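PDB 5DXL: trehalose-6-phosphate phosphatase from Neosartorya fumigata, which belongs to the trehalose-phosphatase family of the HAD (haloacid dehalogenase-like) superfamily. Local coordinates for residues Tyr15-Asp28 and Leu54-Arg68. Numbering follows the deposited sequence.
Sequences YRKARKRLFMFDYD and LAADPRNAVWIISGR
Arg21 reaches across to Asn60 at the start of two parallel strands, its NH1 donating to Asn60 OD1 over 2.8 Å. The guanidinium lies between two flat groups: the Tyr15 ring, offset, on one face and the Arg59 guanidinium on the other. The two arginines run side by side with planes 36° apart, NH2 of Arg21 3.3 Å from NH1 of Arg59. Asp57 probably eases that crowding of charge: it takes NE and NH2 of Arg59 side-on and forms a longer salt bridge, 3.5 Å from its OD2 to Arg21 NH1. A bend at chi2 (84°) folds Arg21 back so that its NE can also donate to Ala18 O. Both ends of the Asn60 amide are held: OD1 by Arg21, and ND2 by giving one hydrogen to Tyr15 OH (3.1 Å) and the other, almost straight at 176°, to Leu54 O.

Beyond this polar end, strands 21-25 and 60-65 run parallel, joined by backbone hydrogen bonds, the first from Arg21 N to Arg59 O and the last from Ile65 N to Phe25 O. On the face of the sheet carrying Phe23 and Phe25, Leu54 CD2 sits over the centre of the Phe23 ring, 3.8 Å from its centroid in a CH-pi contact, and also meets the edge of Phe25. Past the strand ends, Arg68 grips Asp28 side-on, its NE 2.8 Å from OD2 and its NH2 3.0 Å from OD1, both on syn lone pairs. A water links Asp28 to Ser66 OG, while Lys190 reaches both Asp26 OD1 and Ile65 O.

Helix 45-56 connects the strands in a beta-alpha-beta unit of the Rossmann-like HAD core. Helix 259-270 packs on Phe23 and Phe25, helix 190-199 on Met24 and Trp63, and strand 211-216 pairs with the other edge of 21-25.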
loop_
_atom_site.group_PDB
_atom_site.type_symbol
_atom_site.label_atom_id
_atom_site.label_comp_id
_atom_site.label_asym_id
_atom_site.label_seq_id
_atom_site.Cartn_x
_atom_site.Cartn_y
_atom_site.Cartn_z
ATOM N N TYR A 15 -17.901 2.385 13.575
ATOM C CA TYR A 15 -16.731 2.189 14.443
ATOM C C TYR A 15 -17.160 1.736 15.834
ATOM O O TYR A 15 -16.627 0.765 16.376
ATOM C CB TYR A 15 -15.916 3.481 14.546
ATOM C CG TYR A 15 -14.647 3.385 15.384
ATOM C CD1 TYR A 15 -13.513 2.746 14.902
ATOM C CD2 TYR A 15 -14.581 3.967 16.639
ATOM C CE1 TYR A 15 -12.346 2.678 15.658
ATOM C CE2 TYR A 15 -13.421 3.900 17.402
ATOM C CZ TYR A 15 -12.307 3.255 16.899
ATOM O OH TYR A 15 -11.159 3.188 17.667
ATOM N N ARG A 16 -18.130 2.444 16.398
ATOM C CA ARG A 16 -18.634 2.110 17.741
ATOM C C ARG A 16 -19.283 0.730 17.798
ATOM O O ARG A 16 -19.165 0.013 18.790
ATOM C CB ARG A 16 -19.637 3.159 18.200
ATOM C CG ARG A 16 -19.015 4.464 18.611
ATOM C CD ARG A 16 -20.094 5.414 19.130
ATOM N NE ARG A 16 -19.513 6.623 19.697
ATOM C CZ ARG A 16 -20.005 7.843 19.528
ATOM N NH1 ARG A 16 -21.106 8.030 18.806
ATOM N NH2 ARG A 16 -19.391 8.882 20.080
ATOM N N LYS A 17 -19.973 0.366 16.730
ATOM C CA LYS A 17 -20.708 -0.889 16.659
ATOM C C LYS A 17 -19.771 -2.091 16.498
ATOM O O LYS A 17 -20.031 -3.183 17.007
ATOM C CB LYS A 17 -21.701 -0.817 15.497
ATOM C CG LYS A 17 -22.698 -1.948 15.392
ATOM C CD LYS A 17 -23.705 -1.625 14.291
ATOM C CE LYS A 17 -24.690 -2.756 14.070
ATOM N NZ LYS A 17 -25.503 -3.022 15.288
ATOM N N ALA A 18 -18.666 -1.877 15.797
ATOM C CA ALA A 18 -17.768 -2.961 15.435
ATOM C C ALA A 18 -16.947 -3.481 16.603
ATOM O O ALA A 18 -16.362 -2.708 17.357
ATOM C CB ALA A 18 -16.834 -2.506 14.313
ATOM N N ARG A 19 -16.876 -4.801 16.729
ATOM C CA ARG A 19 -16.078 -5.410 17.781
ATOM C C ARG A 19 -14.628 -5.554 17.343
ATOM O O ARG A 19 -13.717 -5.528 18.170
ATOM C CB ARG A 19 -16.655 -6.772 18.178
ATOM C CG ARG A 19 -18.039 -6.674 18.812
ATOM C CD ARG A 19 -18.608 -8.045 19.149
ATOM N NE ARG A 19 -18.558 -8.947 18.002
ATOM C CZ ARG A 19 -19.437 -8.942 17.004
ATOM N NH1 ARG A 19 -20.442 -8.075 17.004
ATOM N NH2 ARG A 19 -19.307 -9.802 16.000
ATOM N N LYS A 20 -14.427 -5.703 16.035
ATOM C CA LYS A 20 -13.094 -5.778 15.447
ATOM C C LYS A 20 -12.980 -4.751 14.325
ATOM O O LYS A 20 -13.860 -4.659 13.460
ATOM C CB LYS A 20 -12.794 -7.164 14.874
ATOM C CG LYS A 20 -12.697 -8.299 15.884
ATOM C CD LYS A 20 -12.196 -9.544 15.161
ATOM C CE LYS A 20 -12.634 -10.825 15.850
ATOM N NZ LYS A 20 -12.488 -11.976 14.918
ATOM N N ARG A 21 -11.884 -4.004 14.329
ATOM C CA ARG A 21 -11.676 -2.949 13.330
ATOM C C ARG A 21 -10.357 -3.156 12.609
ATOM O O ARG A 21 -9.369 -3.561 13.223
ATOM C CB ARG A 21 -11.678 -1.561 13.981
ATOM C CG ARG A 21 -12.951 -1.137 14.729
ATOM C CD ARG A 21 -12.957 -1.662 16.151
ATOM N NE ARG A 21 -13.905 -0.917 16.975
ATOM C CZ ARG A 21 -13.574 -0.020 17.894
ATOM N NH1 ARG A 21 -12.300 0.270 18.140
ATOM N NH2 ARG A 21 -14.536 0.582 18.582
ATOM N N LEU A 22 -10.342 -2.855 11.311
ATOM C CA LEU A 22 -9.119 -2.941 10.517
ATOM C C LEU A 22 -8.842 -1.602 9.857
ATOM O O LEU A 22 -9.732 -1.035 9.221
ATOM C CB LEU A 22 -9.238 -4.032 9.456
ATOM C CG LEU A 22 -8.121 -4.112 8.417
ATOM C CD1 LEU A 22 -6.778 -4.476 9.050
ATOM C CD2 LEU A 22 -8.492 -5.124 7.339
ATOM N N PHE A 23 -7.624 -1.097 10.042
ATOM C CA PHE A 23 -7.190 0.163 9.423
ATOM C C PHE A 23 -6.000 -0.087 8.512
ATOM O O PHE A 23 -5.037 -0.744 8.915
ATOM C CB PHE A 23 -6.794 1.187 10.492
ATOM C CG PHE A 23 -7.937 1.654 11.352
ATOM C CD1 PHE A 23 -8.619 2.815 11.044
ATOM C CD2 PHE A 23 -8.308 0.943 12.489
ATOM C CE1 PHE A 23 -9.667 3.256 11.842
ATOM C CE2 PHE A 23 -9.362 1.377 13.284
ATOM C CZ PHE A 23 -10.030 2.535 12.974
HETATM N N MSE A 24 -6.056 0.404 7.278
HETATM C CA MSE A 24 -4.917 0.306 6.379
HETATM C C MSE A 24 -4.647 1.691 5.799
HETATM O O MSE A 24 -5.480 2.234 5.067
HETATM C CB MSE A 24 -5.191 -0.736 5.278
HETATM C CG MSE A 24 -5.406 -2.135 5.854
HETATM SE SE MSE A 24 -5.798 -3.549 4.538
HETATM C CE MSE A 24 -7.507 -2.928 3.883
ATOM N N PHE A 25 -3.494 2.256 6.146
ATOM C CA PHE A 25 -3.126 3.611 5.731
ATOM C C PHE A 25 -1.868 3.634 4.889
ATOM O O PHE A 25 -0.848 3.102 5.319
ATOM C CB PHE A 25 -2.827 4.498 6.951
ATOM C CG PHE A 25 -3.915 4.539 7.986
ATOM C CD1 PHE A 25 -5.254 4.600 7.634
ATOM C CD2 PHE A 25 -3.583 4.535 9.319
ATOM C CE1 PHE A 25 -6.244 4.660 8.623
ATOM C CE2 PHE A 25 -4.562 4.612 10.312
ATOM C CZ PHE A 25 -5.882 4.683 9.966
ATOM N N ASP A 26 -1.912 4.284 3.727
ATOM C CA ASP A 26 -0.673 4.741 3.113
ATOM C C ASP A 26 -0.116 5.817 4.050
ATOM O O ASP A 26 -0.852 6.367 4.872
ATOM C CB ASP A 26 -0.937 5.270 1.691
ATOM C CG ASP A 26 0.335 5.434 0.851
ATOM O OD1 ASP A 26 1.449 5.189 1.333
ATOM O OD2 ASP A 26 0.198 5.809 -0.330
ATOM N N TYR A 27 1.182 6.100 3.957
ATOM C CA TYR A 27 1.769 7.111 4.829
ATOM C C TYR A 27 1.931 8.452 4.086
ATOM O O TYR A 27 1.164 9.388 4.313
ATOM C CB TYR A 27 3.120 6.634 5.403
ATOM C CG TYR A 27 3.760 7.709 6.231
ATOM C CD1 TYR A 27 3.167 8.124 7.418
ATOM C CD2 TYR A 27 4.915 8.347 5.806
ATOM C CE1 TYR A 27 3.716 9.142 8.175
ATOM C CE2 TYR A 27 5.477 9.373 6.558
ATOM C CZ TYR A 27 4.867 9.764 7.735
ATOM O OH TYR A 27 5.412 10.774 8.489
ATOM N N ASP A 28 2.920 8.545 3.206
ATOM C CA ASP A 28 3.141 9.795 2.479
ATOM C C ASP A 28 1.931 10.188 1.649
ATOM O O ASP A 28 1.323 9.347 0.997
ATOM C CB ASP A 28 4.368 9.671 1.572
ATOM C CG ASP A 28 5.652 9.608 2.360
ATOM O OD1 ASP A 28 6.060 10.659 2.901
ATOM O OD2 ASP A 28 6.238 8.516 2.466
ATOM N N LEU A 54 -4.717 5.316 18.415
ATOM C CA LEU A 54 -5.567 4.405 17.654
ATOM C C LEU A 54 -5.141 2.946 17.862
ATOM O O LEU A 54 -5.981 2.066 18.064
ATOM C CB LEU A 54 -5.533 4.773 16.158
ATOM C CG LEU A 54 -6.501 3.967 15.286
ATOM C CD1 LEU A 54 -7.931 4.437 15.530
ATOM C CD2 LEU A 54 -6.151 4.102 13.796
ATOM N N ALA A 55 -3.836 2.707 17.835
ATOM C CA ALA A 55 -3.309 1.348 17.896
ATOM C C ALA A 55 -3.339 0.779 19.312
ATOM O O ALA A 55 -3.230 -0.423 19.493
ATOM C CB ALA A 55 -1.882 1.307 17.349
ATOM N N ALA A 56 -3.498 1.649 20.295
ATOM C CA ALA A 56 -3.501 1.201 21.692
ATOM C C ALA A 56 -4.723 0.336 21.997
ATOM O O ALA A 56 -4.666 -0.569 22.841
ATOM C CB ALA A 56 -3.462 2.394 22.620
ATOM N N ASP A 57 -5.824 0.620 21.315
ATOM C CA ASP A 57 -7.073 -0.127 21.470
ATOM C C ASP A 57 -6.951 -1.475 20.767
ATOM O O ASP A 57 -6.788 -1.541 19.549
ATOM C CB ASP A 57 -8.235 0.694 20.898
ATOM C CG ASP A 57 -9.604 0.066 21.128
ATOM O OD1 ASP A 57 -9.730 -1.167 21.272
ATOM O OD2 ASP A 57 -10.580 0.850 21.130
ATOM N N PRO A 58 -7.043 -2.569 21.523
ATOM C CA PRO A 58 -6.795 -3.885 20.932
ATOM C C PRO A 58 -7.900 -4.348 19.987
ATOM O O PRO A 58 -7.712 -5.347 19.293
ATOM C CB PRO A 58 -6.702 -4.800 22.166
ATOM C CG PRO A 58 -7.584 -4.145 23.145
ATOM C CD PRO A 58 -7.351 -2.664 22.962
ATOM N N ARG A 59 -9.025 -3.640 19.964
ATOM C CA ARG A 59 -10.079 -3.936 19.004
ATOM C C ARG A 59 -9.630 -3.516 17.607
ATOM O O ARG A 59 -10.217 -3.939 16.619
ATOM C CB ARG A 59 -11.374 -3.218 19.369
ATOM C CG ARG A 59 -11.955 -3.631 20.737
ATOM C CD ARG A 59 -13.159 -2.766 21.093
ATOM N NE ARG A 59 -12.790 -1.369 21.311
ATOM C CZ ARG A 59 -13.644 -0.381 21.572
ATOM N NH1 ARG A 59 -14.952 -0.627 21.657
ATOM N NH2 ARG A 59 -13.187 0.850 21.764
ATOM N N ASN A 60 -8.597 -2.679 17.549
ATOM C CA ASN A 60 -8.109 -2.159 16.266
ATOM C C ASN A 60 -6.872 -2.902 15.786
ATOM O O ASN A 60 -5.966 -3.193 16.559
ATOM C CB ASN A 60 -7.774 -0.662 16.370
ATOM C CG ASN A 60 -8.980 0.187 16.751
ATOM O OD1 ASN A 60 -10.120 -0.185 16.487
ATOM N ND2 ASN A 60 -8.727 1.336 17.355
ATOM N N ALA A 61 -6.834 -3.204 14.495
ATOM C CA ALA A 61 -5.607 -3.659 13.860
ATOM C C ALA A 61 -5.196 -2.535 12.922
ATOM O O ALA A 61 -5.920 -2.228 11.971
ATOM C CB ALA A 61 -5.819 -4.974 13.092
ATOM N N VAL A 62 -4.060 -1.910 13.203
ATOM C CA VAL A 62 -3.672 -0.700 12.486
ATOM C C VAL A 62 -2.424 -0.960 11.658
ATOM O O VAL A 62 -1.370 -1.321 12.199
ATOM C CB VAL A 62 -3.422 0.477 13.467
ATOM C CG1 VAL A 62 -3.074 1.743 12.701
ATOM C CG2 VAL A 62 -4.655 0.715 14.347
ATOM N N TRP A 63 -2.559 -0.782 10.346
ATOM C CA TRP A 63 -1.477 -1.049 9.401
ATOM C C TRP A 63 -1.035 0.199 8.661
ATOM O O TRP A 63 -1.872 0.973 8.176
ATOM C CB TRP A 63 -1.910 -2.105 8.376
ATOM C CG TRP A 63 -1.871 -3.483 8.953
ATOM C CD1 TRP A 63 -2.854 -4.104 9.660
ATOM C CD2 TRP A 63 -0.769 -4.390 8.904
ATOM N NE1 TRP A 63 -2.435 -5.365 10.045
ATOM C CE2 TRP A 63 -1.155 -5.559 9.590
ATOM C CE3 TRP A 63 0.506 -4.332 8.332
ATOM C CZ2 TRP A 63 -0.311 -6.660 9.715
ATOM C CZ3 TRP A 63 1.346 -5.428 8.464
ATOM C CH2 TRP A 63 0.929 -6.574 9.151
ATOM N N ILE A 64 0.283 0.381 8.575
ATOM C CA ILE A 64 0.884 1.389 7.706
ATOM C C ILE A 64 1.466 0.643 6.496
ATOM O O ILE A 64 2.291 -0.258 6.670
ATOM C CB ILE A 64 2.001 2.184 8.421
ATOM C CG1 ILE A 64 1.542 2.732 9.777
ATOM C CG2 ILE A 64 2.530 3.327 7.534
ATOM C CD1 ILE A 64 0.284 3.577 9.709
ATOM N N ILE A 65 1.025 0.995 5.285
ATOM C CA ILE A 65 1.422 0.283 4.070
ATOM C C ILE A 65 2.087 1.289 3.149
ATOM O O ILE A 65 1.421 2.093 2.515
ATOM C CB ILE A 65 0.209 -0.392 3.410
ATOM C CG1 ILE A 65 -0.485 -1.308 4.420
ATOM C CG2 ILE A 65 0.634 -1.206 2.182
ATOM C CD1 ILE A 65 -1.823 -1.839 3.942
ATOM N N SER A 66 3.416 1.243 3.095
ATOM C CA SER A 66 4.210 2.373 2.616
ATOM C C SER A 66 5.361 1.981 1.694
ATOM O O SER A 66 5.896 0.881 1.785
ATOM C CB SER A 66 4.756 3.131 3.834
ATOM O OG SER A 66 5.687 4.132 3.468
ATOM N N GLY A 67 5.735 2.896 0.794
ATOM C CA GLY A 67 6.908 2.686 -0.031
ATOM C C GLY A 67 8.209 2.963 0.706
ATOM O O GLY A 67 9.294 2.660 0.203
ATOM N N ARG A 68 8.104 3.525 1.905
ATOM C CA ARG A 68 9.290 3.904 2.666
ATOM C C ARG A 68 10.134 2.709 3.069
ATOM O O ARG A 68 9.625 1.597 3.231
ATOM C CB ARG A 68 8.892 4.664 3.936
ATOM C CG ARG A 68 8.283 6.017 3.699
ATOM C CD ARG A 68 9.339 7.078 3.487
ATOM N NE ARG A 68 8.756 8.397 3.648
ATOM C CZ ARG A 68 9.448 9.496 3.911
ATOM N NH1 ARG A 68 10.768 9.441 4.034
ATOM N NH2 ARG A 68 8.811 10.652 4.054
HETATM O O HOH W 1 -11.213 3.106 20.105
HETATM O O HOH W 2 4.092 5.231 -0.073
HETATM O O HOH W 3 4.669 6.385 2.307
#